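Local coordinates for protein methylenetetrahydrofolate--tRNA-(uracil-5-)-methyltransferase TrmFO (Thermus thermophilus, PDB 3G5S) that binds FAD and, as a folate-dependent methyltransferase, probably forms 5-methyluridine at position 54 of tRNAs, at residues 38-43 and 48-53; 227-230 and 235-238; 242-247 and 253-258; 316-319 and 324-327; 366-371 and 378-383. All coordinates share one frame; numbering follows the deposited sequence. Where two conformers were deposited one is given.

Contact 1 of 5, residues 38-43 and 48-53; sequences TPAHGT and EIVCSN. With FAD (flavin-adenine dinucleotide), chain B.
The His41 ring carries a methyl group of Val50 on one face. Val50 CG1 sits 3.5 Å from the ring centroid and only 7° off the ring normal, a CH-pi contact. Around the rim, in the ring plane, lie Thr38 OG1, Glu48 OE1, FAD O1A and a water. That water meets His41 NE2 and donates to Glu48 O and FAD O2A, so it joins both segments to the diphosphate. On the ND1 side, Thr38 OG1 is hydrogen-bonded to His41 ND1 at 2.7 Å, which fixes the rotation of the ring. The Glu48 carboxylate stands steeply to the ring, with the planes 78° apart. Its CG is anti to the backbone N (chi1 174°) and the chain is extended, which carries the carboxylate to the backbone N-H groups of Gly42 and Thr43. Gly42 N bonds to the syn lone pair of Glu48 OE2 at 2.8 Å. Thr43 N (3.0 Å) and Thr43 OG1 (2.7 Å) both reach Glu48 OE1 from one face of its plane. With an alanine in place of Glu48, these N-H groups would probably lose their carboxylate acceptor. Val50 CG2 lies 3.9 Å from FAD C7, and Cys51 CB 3.0 Å from FAD N5. The Glu48 bonds hold the two loop segments together, with the His41 edge by the diphosphate and Val50 against the flavin, consistent with a structural part in the FAD pocket.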
# COMPACT_ATOMS: atom_id res chain seq x y z
N THR A 38 8.39 5.49 -18.62
CA THR A 38 7.24 4.65 -18.33
C THR A 38 6.05 5.29 -19.03
O THR A 38 6.13 6.44 -19.45
CB THR A 38 6.94 4.62 -16.83
OG1 THR A 38 6.30 5.84 -16.47
CG2 THR A 38 8.22 4.44 -16.02
N PRO A 39 4.94 4.57 -19.13
CA PRO A 39 3.74 5.18 -19.72
C PRO A 39 3.17 6.37 -18.92
O PRO A 39 2.35 7.10 -19.48
CB PRO A 39 2.73 4.02 -19.73
CG PRO A 39 3.58 2.79 -19.79
CD PRO A 39 4.80 3.11 -18.98
N ALA A 40 3.59 6.57 -17.68
CA ALA A 40 3.01 7.63 -16.84
C ALA A 40 3.91 8.85 -16.62
O ALA A 40 3.44 9.92 -16.23
CB ALA A 40 2.58 7.05 -15.49
N HIS A 41 5.21 8.69 -16.87
CA HIS A 41 6.18 9.74 -16.60
C HIS A 41 6.42 10.63 -17.82
O HIS A 41 6.24 10.19 -18.95
CB HIS A 41 7.52 9.13 -16.20
CG HIS A 41 7.56 8.64 -14.79
ND1 HIS A 41 7.07 7.40 -14.42
CD2 HIS A 41 8.05 9.20 -13.66
CE1 HIS A 41 7.26 7.23 -13.12
NE2 HIS A 41 7.85 8.31 -12.64
N GLY A 42 6.86 11.86 -17.57
CA GLY A 42 7.17 12.78 -18.65
C GLY A 42 8.44 13.59 -18.48
O GLY A 42 8.78 14.40 -19.34
N THR A 43 9.16 13.37 -17.38
CA THR A 43 10.35 14.17 -17.10
C THR A 43 11.59 13.33 -16.77
O THR A 43 11.52 12.10 -16.69
CB THR A 43 10.13 15.15 -15.92
OG1 THR A 43 10.29 14.46 -14.68
CG2 THR A 43 8.74 15.77 -15.99
N GLU A 48 9.44 12.33 -9.59
CA GLU A 48 8.36 12.90 -10.36
C GLU A 48 7.02 12.39 -9.84
O GLU A 48 6.84 11.19 -9.62
CB GLU A 48 8.51 12.55 -11.84
CG GLU A 48 7.33 12.98 -12.70
CD GLU A 48 7.49 12.68 -14.19
OE1 GLU A 48 8.62 12.39 -14.64
OE2 GLU A 48 6.47 12.73 -14.90
N ILE A 49 6.08 13.32 -9.65
CA ILE A 49 4.72 13.01 -9.24
C ILE A 49 3.88 12.85 -10.50
O ILE A 49 3.69 13.81 -11.25
CB ILE A 49 4.16 14.16 -8.38
CG1 ILE A 49 4.96 14.31 -7.09
CG2 ILE A 49 2.67 13.95 -8.10
CD1 ILE A 49 4.64 13.26 -6.04
N VAL A 50 3.41 11.64 -10.77
CA VAL A 50 2.79 11.37 -12.07
C VAL A 50 1.29 11.68 -12.16
O VAL A 50 0.75 11.77 -13.26
CB VAL A 50 3.05 9.92 -12.56
CG1 VAL A 50 4.54 9.67 -12.70
CG2 VAL A 50 2.39 8.91 -11.64
N CYS A 51 0.63 11.87 -11.03
CA CYS A 51 -0.82 12.12 -11.05
C CYS A 51 -1.22 13.23 -10.09
O CYS A 51 -0.75 14.35 -10.21
CB CYS A 51 -1.58 10.83 -10.75
SG CYS A 51 -3.30 10.81 -11.29
N SER A 52 -2.11 12.92 -9.15
CA SER A 52 -2.55 13.92 -8.18
C SER A 52 -1.37 14.50 -7.43
O SER A 52 -0.37 13.82 -7.20
CB SER A 52 -3.54 13.32 -7.18
OG SER A 52 -3.79 14.21 -6.11
N ASN A 53 -1.47 15.77 -7.03
CA ASN A 53 -0.39 16.39 -6.27
C ASN A 53 -0.59 16.31 -4.76
O ASN A 53 0.14 16.94 -4.00
CB ASN A 53 -0.16 17.83 -6.72
CG ASN A 53 -1.31 18.74 -6.36
OD1 ASN A 53 -2.45 18.30 -6.19
ND2 ASN A 53 -1.03 20.03 -6.23
PA FAD B . 7.92 5.45 -9.09
O1A FAD B . 7.13 5.13 -10.33
O2A FAD B . 7.73 6.80 -8.46
O5B FAD B . 9.48 5.27 -9.35
C5B FAD B . 9.99 4.14 -10.02
C4B FAD B . 11.18 4.60 -10.85
O4B FAD B . 11.86 3.47 -11.37
C3B FAD B . 10.74 5.44 -12.05
O3B FAD B . 11.45 6.66 -12.09
C2B FAD B . 11.06 4.55 -13.25
O2B FAD B . 11.43 5.26 -14.42
C1B FAD B . 12.21 3.72 -12.73
N9A FAD B . 12.43 2.40 -13.33
C8A FAD B . 11.51 1.42 -13.56
N7A FAD B . 12.15 0.32 -14.02
C5A FAD B . 13.48 0.60 -14.07
C6A FAD B . 14.60 -0.13 -14.45
N6A FAD B . 14.53 -1.45 -14.71
N1A FAD B . 15.83 0.46 -14.37
C2A FAD B . 15.97 1.76 -13.94
N3A FAD B . 14.88 2.49 -13.56
C4A FAD B . 13.66 1.90 -13.63
N1 FAD B . -0.10 7.60 -5.77
C2 FAD B . -0.72 8.52 -4.96
O2 FAD B . -0.46 8.57 -3.76
N3 FAD B . -1.65 9.39 -5.50
C4 FAD B . -1.97 9.38 -6.85
O4 FAD B . -2.80 10.17 -7.31
C4X FAD B . -1.33 8.44 -7.66
N5 FAD B . -1.61 8.37 -9.01
C5X FAD B . -0.96 7.45 -9.80
C6 FAD B . -1.25 7.40 -11.16
C7 FAD B . -0.62 6.47 -11.98
C7M FAD B . -0.94 6.42 -13.45
C8 FAD B . 0.31 5.60 -11.43
C8M FAD B . 1.01 4.59 -12.30
C9 FAD B . 0.61 5.65 -10.07
C9A FAD B . -0.03 6.57 -9.24
N10 FAD B . 0.25 6.61 -7.88
C10 FAD B . -0.40 7.56 -7.11
C1' FAD B . 0.69 5.35 -7.18
C2' FAD B . 2.06 5.46 -6.49
O2' FAD B . 1.97 6.03 -5.20
C3' FAD B . 3.08 6.20 -7.35
O3' FAD B . 3.28 5.42 -8.52
C4' FAD B . 4.42 6.42 -6.65
O4' FAD B . 5.19 7.30 -7.45
C5' FAD B . 5.16 5.11 -6.40
O5' FAD B . 6.49 5.38 -6.01
P FAD B . 7.65 4.36 -6.43
O1P FAD B . 7.34 2.98 -5.96
O2P FAD B . 8.94 4.97 -5.97
O3P FAD B . 7.57 4.30 -8.03
O HOH W 1 0.85 10.53 -15.75
O HOH W 2 3.22 12.51 -15.37
O HOH W 3 8.56 9.00 -9.97

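Contact 2 of 5, residues 227-230 and 235-238; sequences EELA and QTLL
Leu229 meets Thr236 methyl to methyl, with Leu229 CD2 3.6 Å from Thr236 CG2. The two side chains cross at about a right angle. Leu229 has CG anti to its carbonyl carbon (chi1 -70°). From there CD1 continues the chain and CD2 branches off to Thr236 CG2, while CB faces Leu237. Thr236 is turned with CG2 anti to its own N and OG1 beside that N. The methyl therefore faces Leu229, while the hydroxyl bonds to Gly233 O in the linker. Thr236 CB also lies 3.3 Å from the backbone Leu229 O, so the helices are close at this point. The motif is a pair of short helices, 226-231 and 236-239, folded against each other across a brief connection. Leu237 fills the next place along. Its CD2 rests 4.0 Å from Leu229 CB, and its CD1 reaches Ala230 CB at 4.2 Å. The two branches thus straddle neighbouring residues of the first helix. Leu237 and Ala230 also touch Leu203 of helix 193-205. Ala230 O accepts a bond from His200 NE2 of that same helix.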
# COMPACT_ATOMS: atom_id res chain seq x y z
N GLU A 227 -18.77 -4.37 -10.61
CA GLU A 227 -19.76 -3.48 -11.21
C GLU A 227 -19.98 -3.84 -12.68
O GLU A 227 -21.07 -3.65 -13.22
CB GLU A 227 -19.38 -2.01 -11.04
CG GLU A 227 -18.08 -1.59 -11.72
CD GLU A 227 -16.85 -1.76 -10.85
OE1 GLU A 227 -16.90 -2.52 -9.85
OE2 GLU A 227 -15.82 -1.14 -11.17
N GLU A 228 -18.95 -4.38 -13.32
CA GLU A 228 -19.09 -4.84 -14.70
C GLU A 228 -19.79 -6.20 -14.76
O GLU A 228 -20.59 -6.45 -15.66
CB GLU A 228 -17.72 -4.89 -15.40
CG GLU A 228 -17.79 -5.18 -16.89
CD GLU A 228 -18.62 -4.17 -17.68
OE1 GLU A 228 -18.76 -3.02 -17.22
OE2 GLU A 228 -19.14 -4.54 -18.75
N LEU A 229 -19.50 -7.09 -13.80
CA LEU A 229 -20.26 -8.33 -13.70
C LEU A 229 -21.76 -8.03 -13.57
O LEU A 229 -22.59 -8.69 -14.21
CB LEU A 229 -19.80 -9.17 -12.51
CG LEU A 229 -18.41 -9.82 -12.61
CD1 LEU A 229 -18.06 -10.52 -11.30
CD2 LEU A 229 -18.33 -10.79 -13.78
N ALA A 230 -22.10 -7.04 -12.77
CA ALA A 230 -23.49 -6.64 -12.61
C ALA A 230 -24.10 -6.26 -13.96
O ALA A 230 -25.23 -6.65 -14.27
CB ALA A 230 -23.61 -5.49 -11.64
N GLN A 235 -27.86 -12.61 -13.28
CA GLN A 235 -27.37 -13.89 -12.77
C GLN A 235 -25.90 -13.89 -12.40
O GLN A 235 -25.46 -14.72 -11.61
CB GLN A 235 -27.58 -14.99 -13.81
CG GLN A 235 -29.02 -15.32 -14.10
CD GLN A 235 -29.13 -16.54 -14.99
OE1 GLN A 235 -28.86 -16.47 -16.19
NE2 GLN A 235 -29.51 -17.66 -14.40
N THR A 236 -25.14 -12.97 -12.98
CA THR A 236 -23.69 -13.05 -12.95
C THR A 236 -23.10 -13.08 -11.54
O THR A 236 -22.30 -13.96 -11.21
CB THR A 236 -23.08 -11.89 -13.76
OG1 THR A 236 -23.84 -11.68 -14.95
CG2 THR A 236 -21.63 -12.17 -14.10
N LEU A 237 -23.49 -12.13 -10.70
CA LEU A 237 -22.95 -12.11 -9.34
C LEU A 237 -23.36 -13.36 -8.54
O LEU A 237 -22.62 -13.81 -7.66
CB LEU A 237 -23.36 -10.83 -8.60
CG LEU A 237 -22.71 -9.55 -9.13
CD1 LEU A 237 -23.42 -8.32 -8.58
CD2 LEU A 237 -21.23 -9.52 -8.79
N LEU A 238 -24.52 -13.91 -8.86
CA LEU A 238 -25.04 -15.09 -8.17
C LEU A 238 -24.27 -16.36 -8.54
O LEU A 238 -24.18 -17.29 -7.75
CB LEU A 238 -26.54 -15.27 -8.45
CG LEU A 238 -27.44 -14.12 -8.02
CD1 LEU A 238 -28.87 -14.35 -8.50
CD2 LEU A 238 -27.39 -13.91 -6.51

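Contact 3 of 5, residues 242-247 and 253-258; sequences MKPVGL and GKEPFA
The Pro244 ring meets both the backbone carbonyls and the side chains of the other segment, those of Glu255 and Pro256. Pro244 CB lies close to Pro256 O, but Pro256 has two conformers, so the detail of this approach is doubtful, as is the packing of the Pro256 ring on Pro244 and Leu247. On the far part of the ring, Pro244 CG is 3.6 Å from Phe257 O. The Glu255 side chain runs alongside the proline. Glu255 CG is anti to its own backbone N (chi1 -171°), and this brings Glu255 CG to 3.8 Å from Pro244 CB. The carboxylate continues past the ring to a water, which takes the N-H of Gly246 and donates to Glu255 OE2 at 2.7 Å. Pro244 to Leu247 is a type II beta turn, closed by Leu247 N to Pro244 O, with Gly246 at the position of positive phi. At the last residue of the turn, Leu247 O receives a CA-H...O contact from Glu255 CA at 3.4 Å. At the other end, the side chain of Met242, a selenomethionine, sets its CB near Ala258 CB. The segments are two arms of the connection between helix 236-239 and strand 258-264. Met242 and Phe257 both pack on helix 193-205, and Leu247 and Pro256 lie against strand 187-191.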
# COMPACT_ATOMS: atom_id res chain seq x y z
N MSE A 242 -21.04 -13.84 -5.11
CA MSE A 242 -22.15 -13.83 -4.17
C MSE A 242 -22.86 -15.18 -4.09
O MSE A 242 -23.90 -15.31 -3.46
CB MSE A 242 -23.13 -12.69 -4.50
CG MSE A 242 -22.47 -11.31 -4.46
SE MSE A 242 -23.66 -9.82 -4.75
CE MSE A 242 -24.65 -9.92 -3.08
N LYS A 243 -22.27 -16.21 -4.70
CA LYS A 243 -22.88 -17.54 -4.67
C LYS A 243 -22.96 -18.11 -3.26
O LYS A 243 -22.05 -17.93 -2.46
CB LYS A 243 -22.11 -18.49 -5.59
CG LYS A 243 -20.74 -18.87 -5.09
CD LYS A 243 -19.98 -19.62 -6.18
CE LYS A 243 -18.58 -19.98 -5.73
NZ LYS A 243 -17.82 -20.68 -6.80
N PRO A 244 -24.06 -18.81 -2.94
CA PRO A 244 -24.26 -19.36 -1.60
C PRO A 244 -23.88 -20.84 -1.50
O PRO A 244 -24.18 -21.48 -0.49
CB PRO A 244 -25.76 -19.20 -1.40
CG PRO A 244 -26.31 -19.49 -2.77
CD PRO A 244 -25.30 -18.89 -3.74
N VAL A 245 -23.24 -21.36 -2.54
CA VAL A 245 -22.92 -22.78 -2.66
C VAL A 245 -22.22 -23.33 -1.42
O VAL A 245 -21.19 -22.81 -1.00
CB VAL A 245 -22.05 -23.06 -3.89
CG1 VAL A 245 -21.76 -24.54 -4.01
CG2 VAL A 245 -22.73 -22.54 -5.14
N GLY A 246 -22.79 -24.38 -0.83
CA GLY A 246 -22.17 -25.05 0.30
C GLY A 246 -22.33 -24.35 1.64
O GLY A 246 -21.72 -24.77 2.63
N LEU A 247 -23.15 -23.31 1.69
CA LEU A 247 -23.39 -22.57 2.93
C LEU A 247 -24.80 -22.80 3.45
O LEU A 247 -25.75 -22.94 2.67
CB LEU A 247 -23.16 -21.07 2.71
CG LEU A 247 -21.75 -20.66 2.25
CD1 LEU A 247 -21.74 -19.20 1.82
CD2 LEU A 247 -20.73 -20.92 3.35
N GLY A 253 -31.71 -22.35 8.43
CA GLY A 253 -31.39 -23.75 8.26
C GLY A 253 -31.30 -24.15 6.79
O GLY A 253 -31.32 -25.34 6.47
N LYS A 254 -31.20 -23.17 5.91
CA LYS A 254 -31.15 -23.43 4.48
C LYS A 254 -30.07 -22.60 3.80
O LYS A 254 -29.52 -21.66 4.38
CB LYS A 254 -32.50 -23.15 3.83
CG LYS A 254 -33.65 -23.92 4.44
CD LYS A 254 -34.94 -23.72 3.67
CE LYS A 254 -35.30 -22.25 3.56
NZ LYS A 254 -36.78 -22.07 3.41
N GLU A 255 -29.78 -22.97 2.56
CA GLU A 255 -28.89 -22.18 1.73
C GLU A 255 -29.42 -20.75 1.65
O GLU A 255 -30.60 -20.54 1.41
CB GLU A 255 -28.85 -22.81 0.34
CG GLU A 255 -27.81 -22.25 -0.61
CD GLU A 255 -27.98 -22.84 -1.99
OE1 GLU A 255 -28.90 -22.40 -2.71
OE2 GLU A 255 -27.22 -23.75 -2.36
N PRO A 256 -28.55 -19.75 1.86
CA PRO A 256 -29.01 -18.37 1.66
C PRO A 256 -29.23 -18.08 0.18
O PRO A 256 -28.73 -18.81 -0.68
CB PRO A 256 -27.87 -17.52 2.22
CG PRO A 256 -26.69 -18.41 2.22
CD PRO A 256 -27.17 -19.82 2.35
N PHE A 257 -30.00 -17.05 -0.12
CA PHE A 257 -30.19 -16.67 -1.51
C PHE A 257 -28.86 -16.21 -2.13
O PHE A 257 -28.48 -16.64 -3.21
CB PHE A 257 -31.24 -15.58 -1.66
CG PHE A 257 -31.44 -15.15 -3.08
CD1 PHE A 257 -32.30 -15.85 -3.91
CD2 PHE A 257 -30.74 -14.07 -3.60
CE1 PHE A 257 -32.48 -15.47 -5.23
CE2 PHE A 257 -30.90 -13.69 -4.92
CZ PHE A 257 -31.77 -14.39 -5.73
N ALA A 258 -28.17 -15.32 -1.43
CA ALA A 258 -26.88 -14.82 -1.86
C ALA A 258 -26.10 -14.43 -0.62
O ALA A 258 -26.68 -14.25 0.45
CB ALA A 258 -27.06 -13.62 -2.77
O HOH W 4 -25.47 -25.34 -1.16

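Contact 4 of 5, residues 316-319 and 324-327; sequences PRLL and EFRE. With EDO (1,2-ethanediol), chain E.
The Arg326 guanidinium lies with one face over the carbonyl oxygen Leu319 O instead of pointing an N-H at it. Arg326 NH2 comes within 3.0 Å of Leu319 O, yet the angle is too poor for a hydrogen bond. The same NH2 gives a weak bond to Pro316 O at 3.2 Å. Arg326 reaches there through an extended chain, and its CD passes Arg317 O on the way. Its positive charge lies among carbonyls at the C-terminal end of helix 315-318, which would probably be favourable. The firm bond is in the backbone: Arg326 N donates to Leu318 O at 2.9 Å and 169°. A water also donates to Leu318 O and accepts from Glu327 N, so this oxygen holds two partners. Phe325 and Leu319 lie side by side and point the same way. Leu319 CD2 stands over the centre of the Phe325 ring, 3.7 Å from its centroid, a CH-pi contact. With an alanine in place of Phe325, Leu319 CD2 is likely to lose its aromatic cover, and the ring of Phe149 its stacking mate. A single bridge joins the backbones of Leu319 and Phe325 where the chain leaves the helix. The weakly bonded strand 324-325 pairs with strand 331-333 through Phe325 and Leu331. Phe325 also touches Leu313 of strand 309-313, so helix end and short strand are packed against the neighbouring strands.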
# COMPACT_ATOMS: atom_id res chain seq x y z
N PRO A 316 4.29 -10.73 1.62
CA PRO A 316 4.32 -11.69 2.73
C PRO A 316 5.14 -12.94 2.42
O PRO A 316 5.73 -13.52 3.33
CB PRO A 316 2.84 -12.04 2.93
CG PRO A 316 2.09 -10.88 2.39
CD PRO A 316 2.92 -10.33 1.26
N ARG A 317 5.19 -13.34 1.16
CA ARG A 317 5.98 -14.51 0.79
C ARG A 317 7.47 -14.20 0.66
O ARG A 317 8.30 -15.08 0.87
CB ARG A 317 5.48 -15.11 -0.52
CG ARG A 317 4.10 -15.75 -0.43
CD ARG A 317 4.02 -16.84 0.63
NE ARG A 317 4.94 -17.95 0.39
CZ ARG A 317 4.66 -19.01 -0.36
NH1 ARG A 317 3.48 -19.10 -0.96
NH2 ARG A 317 5.56 -19.97 -0.52
N LEU A 318 7.82 -12.97 0.30
CA LEU A 318 9.19 -12.64 -0.10
C LEU A 318 9.98 -11.74 0.85
O LEU A 318 11.20 -11.81 0.86
CB LEU A 318 9.21 -11.99 -1.47
CG LEU A 318 8.72 -12.85 -2.64
CD1 LEU A 318 8.84 -12.08 -3.94
CD2 LEU A 318 9.45 -14.19 -2.72
N LEU A 319 9.29 -10.87 1.59
CA LEU A 319 9.94 -9.80 2.35
C LEU A 319 9.73 -9.91 3.85
O LEU A 319 8.65 -10.29 4.31
CB LEU A 319 9.43 -8.42 1.90
CG LEU A 319 9.56 -8.08 0.41
CD1 LEU A 319 8.94 -6.72 0.11
CD2 LEU A 319 11.02 -8.10 -0.03
N GLU A 324 13.94 -6.37 3.69
CA GLU A 324 14.94 -7.25 3.12
C GLU A 324 14.28 -8.53 2.62
O GLU A 324 13.41 -9.09 3.29
CB GLU A 324 16.00 -7.58 4.18
CG GLU A 324 17.24 -8.26 3.63
CD GLU A 324 18.33 -8.47 4.69
OE1 GLU A 324 18.05 -8.36 5.91
OE2 GLU A 324 19.47 -8.75 4.29
N PHE A 325 14.70 -9.00 1.45
CA PHE A 325 14.22 -10.27 0.94
C PHE A 325 14.64 -11.40 1.88
O PHE A 325 15.82 -11.51 2.25
CB PHE A 325 14.78 -10.55 -0.45
CG PHE A 325 14.07 -9.81 -1.57
CD1 PHE A 325 14.33 -8.47 -1.83
CD2 PHE A 325 13.17 -10.48 -2.38
CE1 PHE A 325 13.70 -7.81 -2.87
CE2 PHE A 325 12.54 -9.82 -3.43
CZ PHE A 325 12.80 -8.49 -3.67
N ARG A 326 13.68 -12.24 2.23
CA ARG A 326 13.92 -13.35 3.14
C ARG A 326 15.00 -14.30 2.62
O ARG A 326 15.76 -14.86 3.40
CB ARG A 326 12.63 -14.15 3.38
CG ARG A 326 11.46 -13.35 3.95
CD ARG A 326 10.24 -14.25 4.08
NE ARG A 326 9.02 -13.52 4.40
CZ ARG A 326 8.62 -13.25 5.64
NH1 ARG A 326 9.36 -13.63 6.67
NH2 ARG A 326 7.49 -12.58 5.83
N GLU A 327 15.06 -14.46 1.30
CA GLU A 327 15.97 -15.41 0.68
C GLU A 327 17.04 -14.74 -0.19
O GLU A 327 17.67 -15.38 -1.02
CB GLU A 327 15.20 -16.44 -0.16
CG GLU A 327 14.15 -17.22 0.62
CD GLU A 327 14.73 -18.01 1.77
OE1 GLU A 327 15.89 -18.46 1.66
OE2 GLU A 327 14.02 -18.21 2.78
C1 EDO E . 17.14 -12.46 6.13
O1 EDO E . 16.47 -13.72 5.94
C2 EDO E . 17.18 -11.71 4.81
O2 EDO E . 17.96 -12.44 3.85
O HOH W 5 12.94 -13.71 -0.53

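Contact 5 of 5, residues 366-371 and 378-383; sequences PVAPPE and LVRYLA
Pro369 O is gripped by two nitrogens of Arg380. The NE bond is 2.9 Å long and runs in the carbonyl plane of Pro369 O, and Arg380 NH2 joins it at 3.1 Å. The second donor comes from above that carbonyl plane, 59° out of it. Both bonds nevertheless lie in the guanidinium plane, so the arginine meets the oxygen side-on with its NE edge. NH2 has a further, weak bond to Ala368 O at 3.2 Å. Two successive carbonyls of the loop thus face the same edge, which probably fixes how the guanidinium is turned. The long chain of Arg380 makes this possible: CG is anti to its carbonyl carbon (chi1 -65°), and the chain is extended from there to NE. Ala368 CB lies 3.7 Å from Arg380 NH2 and packs on it. Val379, next to Arg380 on the helix, adds a looser apolar touch, Pro369 CD to Val379 CG2 at 4.4 Å. The other side of the loop faces the helices: Pro369 touches Leu352 of helix 343-361, and Phe424 and Trp427 of helix 409-429. The loop 366-371 is proline-rich. Pro369 and Pro370 have the extended backbone angles of a polyproline II conformation. The arrangement is an extended proline segment bound back to the helix that follows it, helix 374-384, by an arginine on that helix.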
# COMPACT_ATOMS: atom_id res chain seq x y z
N PRO A 366 19.42 -5.33 10.69
CA PRO A 366 18.32 -4.44 10.30
C PRO A 366 17.37 -4.13 11.45
O PRO A 366 17.34 -4.81 12.48
CB PRO A 366 17.61 -5.23 9.21
CG PRO A 366 17.90 -6.65 9.51
CD PRO A 366 19.26 -6.69 10.14
N VAL A 367 16.58 -3.08 11.25
CA VAL A 367 15.61 -2.62 12.23
C VAL A 367 14.25 -2.42 11.56
O VAL A 367 14.14 -2.42 10.34
CB VAL A 367 16.08 -1.30 12.88
CG1 VAL A 367 17.32 -1.53 13.74
CG2 VAL A 367 16.35 -0.25 11.81
N ALA A 368 13.21 -2.25 12.38
CA ALA A 368 11.89 -1.92 11.86
C ALA A 368 11.13 -1.18 12.95
O ALA A 368 11.23 -1.54 14.12
CB ALA A 368 11.13 -3.16 11.45
N PRO A 369 10.37 -0.15 12.57
CA PRO A 369 9.67 0.64 13.58
C PRO A 369 8.54 -0.15 14.22
O PRO A 369 8.09 -1.15 13.67
CB PRO A 369 9.12 1.84 12.80
CG PRO A 369 9.37 1.58 11.37
CD PRO A 369 10.15 0.33 11.20
N PRO A 370 8.05 0.31 15.36
CA PRO A 370 7.08 -0.46 16.15
C PRO A 370 5.68 -0.46 15.56
O PRO A 370 5.33 0.42 14.76
CB PRO A 370 7.08 0.26 17.50
CG PRO A 370 7.52 1.65 17.19
CD PRO A 370 8.47 1.55 16.04
N GLU A 371 4.87 -1.43 15.97
CA GLU A 371 3.51 -1.62 15.47
C GLU A 371 2.60 -0.41 15.67
O GLU A 371 1.64 -0.22 14.91
CB GLU A 371 2.88 -2.86 16.13
CG GLU A 371 2.81 -2.77 17.66
CD GLU A 371 2.01 -3.90 18.30
OE1 GLU A 371 1.52 -4.78 17.56
OE2 GLU A 371 1.88 -3.91 19.54
N LEU A 378 2.54 -0.50 8.66
CA LEU A 378 2.54 -0.79 7.24
C LEU A 378 3.51 -1.92 6.89
O LEU A 378 3.13 -2.88 6.21
CB LEU A 378 2.89 0.48 6.48
CG LEU A 378 2.84 0.39 4.96
CD1 LEU A 378 1.47 -0.02 4.45
CD2 LEU A 378 3.26 1.72 4.38
N VAL A 379 4.76 -1.84 7.34
CA VAL A 379 5.73 -2.85 6.95
C VAL A 379 5.48 -4.18 7.65
O VAL A 379 5.77 -5.25 7.09
CB VAL A 379 7.20 -2.39 7.10
CG1 VAL A 379 7.44 -1.17 6.23
CG2 VAL A 379 7.58 -2.13 8.56
N ARG A 380 4.92 -4.13 8.85
CA ARG A 380 4.59 -5.37 9.54
C ARG A 380 3.41 -6.07 8.85
O ARG A 380 3.38 -7.30 8.78
CB ARG A 380 4.44 -5.15 11.05
CG ARG A 380 5.77 -4.74 11.69
CD ARG A 380 5.66 -4.37 13.16
NE ARG A 380 6.93 -3.82 13.63
CZ ARG A 380 7.96 -4.54 14.06
NH1 ARG A 380 7.87 -5.87 14.12
NH2 ARG A 380 9.08 -3.94 14.45
N TYR A 381 2.48 -5.30 8.28
CA TYR A 381 1.42 -5.85 7.44
C TYR A 381 2.01 -6.51 6.18
O TYR A 381 1.65 -7.64 5.84
CB TYR A 381 0.39 -4.77 7.06
CG TYR A 381 -0.71 -5.29 6.17
CD1 TYR A 381 -1.89 -5.77 6.71
CD2 TYR A 381 -0.59 -5.28 4.79
CE1 TYR A 381 -2.92 -6.25 5.92
CE2 TYR A 381 -1.60 -5.77 3.97
CZ TYR A 381 -2.77 -6.24 4.55
OH TYR A 381 -3.82 -6.72 3.78
N LEU A 382 2.93 -5.82 5.50
CA LEU A 382 3.57 -6.39 4.31
C LEU A 382 4.15 -7.77 4.59
O LEU A 382 4.05 -8.68 3.77
CB LEU A 382 4.67 -5.47 3.78
CG LEU A 382 4.25 -4.10 3.24
CD1 LEU A 382 5.48 -3.34 2.77
CD2 LEU A 382 3.21 -4.22 2.12
N ALA A 383 4.76 -7.92 5.77
CA ALA A 383 5.48 -9.14 6.09
C ALA A 383 4.56 -10.26 6.56
O ALA A 383 4.93 -11.43 6.46
CB ALA A 383 6.54 -8.86 7.14

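How the contacts relate
From the N terminus, contact 1 closes a short loop between strands 27-30 and 54-57 and lines the FAD pocket. Contact 2 follows far along the chain and folds helix 226-231 on helix 236-239. Contact 3 then pairs two arms of the connection leading to strand 258-264. Contacts 2 and 3 touch, with a probable hydrogen bond between Leu237 O and Met242 N. Contact 4 joins the end of helix 315-318 to strand 324-325. Contact 5 ties the loop after helix 343-361 to helix 374-384. Contacts 4 and 5 also touch, where Arg326 NH2 lies beside Ala383 O. All five run in series; none nests or crosses. Contact 1 is about 16 Å or more from the others at the nearest atoms.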